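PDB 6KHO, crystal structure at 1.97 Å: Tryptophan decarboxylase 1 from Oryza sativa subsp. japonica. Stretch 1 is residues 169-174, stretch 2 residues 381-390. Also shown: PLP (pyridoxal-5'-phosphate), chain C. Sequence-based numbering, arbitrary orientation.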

# COMPACT_ATOMS: atom_id res chain seq x y z
N GLY A 169 6.98 10.66 11.97
CA GLY A 169 7.15 9.85 10.78
C GLY A 169 5.98 8.92 10.57
O GLY A 169 5.08 8.81 11.40
N VAL A 170 5.99 8.27 9.41
CA VAL A 170 5.00 7.26 9.08
C VAL A 170 5.64 6.27 8.11
O VAL A 170 6.43 6.66 7.24
CB VAL A 170 3.72 7.88 8.48
CG1 VAL A 170 4.03 8.66 7.18
CG2 VAL A 170 2.65 6.80 8.22
N ILE A 171 5.30 4.99 8.26
CA ILE A 171 5.69 3.99 7.28
C ILE A 171 4.60 3.91 6.23
O ILE A 171 3.43 3.67 6.55
CB ILE A 171 5.92 2.62 7.94
CG1 ILE A 171 7.06 2.70 8.97
CG2 ILE A 171 6.21 1.57 6.88
CD1 ILE A 171 7.19 1.39 9.82
N LEU A 172 4.98 4.13 4.98
CA LEU A 172 4.09 4.03 3.83
C LEU A 172 4.56 2.89 2.93
O LEU A 172 5.63 2.31 3.13
CB LEU A 172 4.08 5.36 3.04
CG LEU A 172 3.70 6.59 3.87
CD1 LEU A 172 3.94 7.91 3.11
CD2 LEU A 172 2.25 6.50 4.34
N GLY A 173 3.75 2.57 1.92
CA GLY A 173 4.13 1.53 0.99
C GLY A 173 5.22 1.96 0.02
O GLY A 173 6.12 1.17 -0.30
N THR A 174 5.18 3.21 -0.45
CA THR A 174 6.00 3.62 -1.59
C THR A 174 6.51 5.04 -1.41
O THR A 174 5.93 5.86 -0.71
CB THR A 174 5.21 3.58 -2.92
OG1 THR A 174 4.07 4.45 -2.83
CG2 THR A 174 4.74 2.15 -3.26
N1 PLP C . 12.95 7.23 -5.99
C2 PLP C . 14.20 6.64 -5.97
C2A PLP C . 15.45 7.45 -5.87
C3 PLP C . 14.31 5.26 -6.07
O3 PLP C . 15.55 4.68 -6.06
C4 PLP C . 13.16 4.47 -6.16
C4A PLP C . 13.25 3.00 -5.89
C5 PLP C . 11.91 5.07 -6.18
C6 PLP C . 11.81 6.45 -6.09
C5A PLP C . 10.70 4.16 -6.30
O4P PLP C . 9.48 4.81 -6.01
P PLP C . 8.19 3.96 -5.51
O1P PLP C . 7.95 2.78 -6.41
O2P PLP C . 7.02 4.91 -5.51
O3P PLP C . 8.40 3.41 -4.11
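Stretch 2 (381-390) GRRFRGLKLW

Stretch 2 lies on stretch 1 through a small, mostly van der Waals contact centred on Ile171, with no hydrogen bond crossing between the two segments. The surface buried, both sides summed, is 286 Å², and Ile171 alone has 98 Å² covered, more than any other residue here. The partners are distant in sequence, at least 211 residues apart, so the contact is made by the fold and not by chain neighbours.

Residues 169-172 form the end of a strand that begins earlier in the chain. Stretch 2 starts extended, with Arg382 at phi/psi -166/145, and turns into a helix that includes Gly386 to Trp390 and continues onward; Trp390 N donates to Gly386 O at 2.9 Å, as expected for one helical turn. The closest pair of CA atoms across the stretches is Ile171 CA and Arg385 CA, 7.1 Å apart, a spacing that leaves room for side chains between the two backbones. Along its course, stretch 2 brings Arg382 near Val170 and Ile171, Arg385 near Ile171, Leu172 and Gly173, and the helix, through Gly386 and Leu389, onto Ile171.

Ile171 points its CA-to-CB bond toward stretch 2, with chi1 m and chi2 t. Its CG2 lies 3.8 Å from Arg385 CB, while its CD1 reaches 3.8 Å from Gly386 CA and 4.3 Å from Leu389 CD2. Gly386 has no side chain, and CD1 meets the helix at its CA; Leu389, one turn away, adds the apolar side chain.

Arg382 approaches differently. Its NH2 sits 2.9 Å from Ile171 O, near the guanidinium plane, but the angle is too poor for a hydrogen bond; the same NH2 is 3.6 Å from Val170 CG2. Arg385 extends past the strand end, its CD 4.5 Å from Leu172 O and its NH1 4.5 Å from Gly173 N. Thr174 takes no part, its CB instead lying 3.4 Å from PLP O3P.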

# COMPACT_ATOMS: atom_id res chain seq x y z
N GLY A 381 -7.31 1.94 6.33
CA GLY A 381 -6.66 0.77 6.88
C GLY A 381 -5.17 0.71 6.57
O GLY A 381 -4.67 1.40 5.68
N ARG A 382 -4.46 -0.13 7.32
CA ARG A 382 -3.02 -0.30 7.13
C ARG A 382 -2.55 -1.54 7.87
O ARG A 382 -3.08 -1.86 8.94
CB ARG A 382 -2.23 0.93 7.62
CG ARG A 382 -2.50 1.33 9.09
CD ARG A 382 -2.23 2.82 9.35
NE ARG A 382 -1.02 3.27 8.67
CZ ARG A 382 0.21 3.07 9.13
NH1 ARG A 382 0.38 2.45 10.29
NH2 ARG A 382 1.26 3.51 8.45
N ARG A 383 -1.57 -2.23 7.28
CA ARG A 383 -0.88 -3.37 7.86
C ARG A 383 0.05 -2.93 8.99
O ARG A 383 0.46 -1.78 9.08
CB ARG A 383 -0.02 -4.09 6.82
CG ARG A 383 -0.77 -4.96 5.84
CD ARG A 383 0.21 -5.60 4.83
NE ARG A 383 1.29 -6.33 5.50
CZ ARG A 383 1.22 -7.60 5.88
NH1 ARG A 383 0.11 -8.32 5.65
NH2 ARG A 383 2.26 -8.16 6.47
N PHE A 384 0.39 -3.90 9.84
CA PHE A 384 1.39 -3.76 10.90
C PHE A 384 2.80 -3.88 10.29
O PHE A 384 3.51 -4.87 10.47
CB PHE A 384 1.12 -4.82 11.96
CG PHE A 384 1.94 -4.70 13.22
CD1 PHE A 384 2.86 -3.67 13.40
CD2 PHE A 384 1.79 -5.64 14.22
CE1 PHE A 384 3.60 -3.58 14.57
CE2 PHE A 384 2.52 -5.57 15.39
CZ PHE A 384 3.43 -4.54 15.56
N ARG A 385 3.19 -2.84 9.53
CA ARG A 385 4.51 -2.84 8.89
C ARG A 385 5.64 -2.57 9.85
O ARG A 385 6.79 -2.89 9.54
CB ARG A 385 4.60 -1.79 7.78
CG ARG A 385 3.59 -1.94 6.68
CD ARG A 385 4.00 -1.21 5.39
NE ARG A 385 3.37 -1.95 4.32
CZ ARG A 385 2.18 -1.65 3.81
NH1 ARG A 385 1.55 -0.56 4.23
NH2 ARG A 385 1.65 -2.45 2.88
N GLY A 386 5.36 -1.96 10.99
CA GLY A 386 6.41 -1.68 11.95
C GLY A 386 7.09 -2.94 12.46
O GLY A 386 8.27 -2.90 12.81
N LEU A 387 6.37 -4.07 12.46
CA LEU A 387 6.90 -5.27 13.08
C LEU A 387 8.16 -5.76 12.37
O LEU A 387 9.18 -6.04 13.01
CB LEU A 387 5.82 -6.36 13.12
CG LEU A 387 6.20 -7.64 13.88
CD1 LEU A 387 6.53 -7.32 15.34
CD2 LEU A 387 5.08 -8.66 13.81
N LYS A 388 8.11 -5.88 11.03
CA LYS A 388 9.27 -6.42 10.33
C LYS A 388 10.46 -5.48 10.42
O LYS A 388 11.60 -5.94 10.54
CB LYS A 388 8.93 -6.72 8.87
CG LYS A 388 8.58 -5.51 8.02
CD LYS A 388 8.22 -5.94 6.60
CE LYS A 388 7.45 -4.85 5.87
NZ LYS A 388 7.08 -5.29 4.48
N LEU A 389 10.22 -4.17 10.39
CA LEU A 389 11.33 -3.22 10.50
C LEU A 389 11.98 -3.29 11.88
O LEU A 389 13.22 -3.29 11.99
CB LEU A 389 10.84 -1.80 10.20
CG LEU A 389 11.95 -0.76 10.13
CD1 LEU A 389 13.09 -1.22 9.22
CD2 LEU A 389 11.38 0.61 9.69
N TRP A 390 11.17 -3.37 12.94
CA TRP A 390 11.73 -3.54 14.28
C TRP A 390 12.47 -4.87 14.41
O TRP A 390 13.56 -4.94 14.99
CB TRP A 390 10.61 -3.45 15.32
CG TRP A 390 11.01 -3.92 16.69
CD1 TRP A 390 11.78 -3.25 17.60
CD2 TRP A 390 10.68 -5.18 17.30
NE1 TRP A 390 11.95 -4.01 18.73
CE2 TRP A 390 11.29 -5.20 18.57
CE3 TRP A 390 9.93 -6.29 16.88
CZ2 TRP A 390 11.16 -6.29 19.45
CZ3 TRP A 390 9.80 -7.37 17.76
CH2 TRP A 390 10.41 -7.36 19.03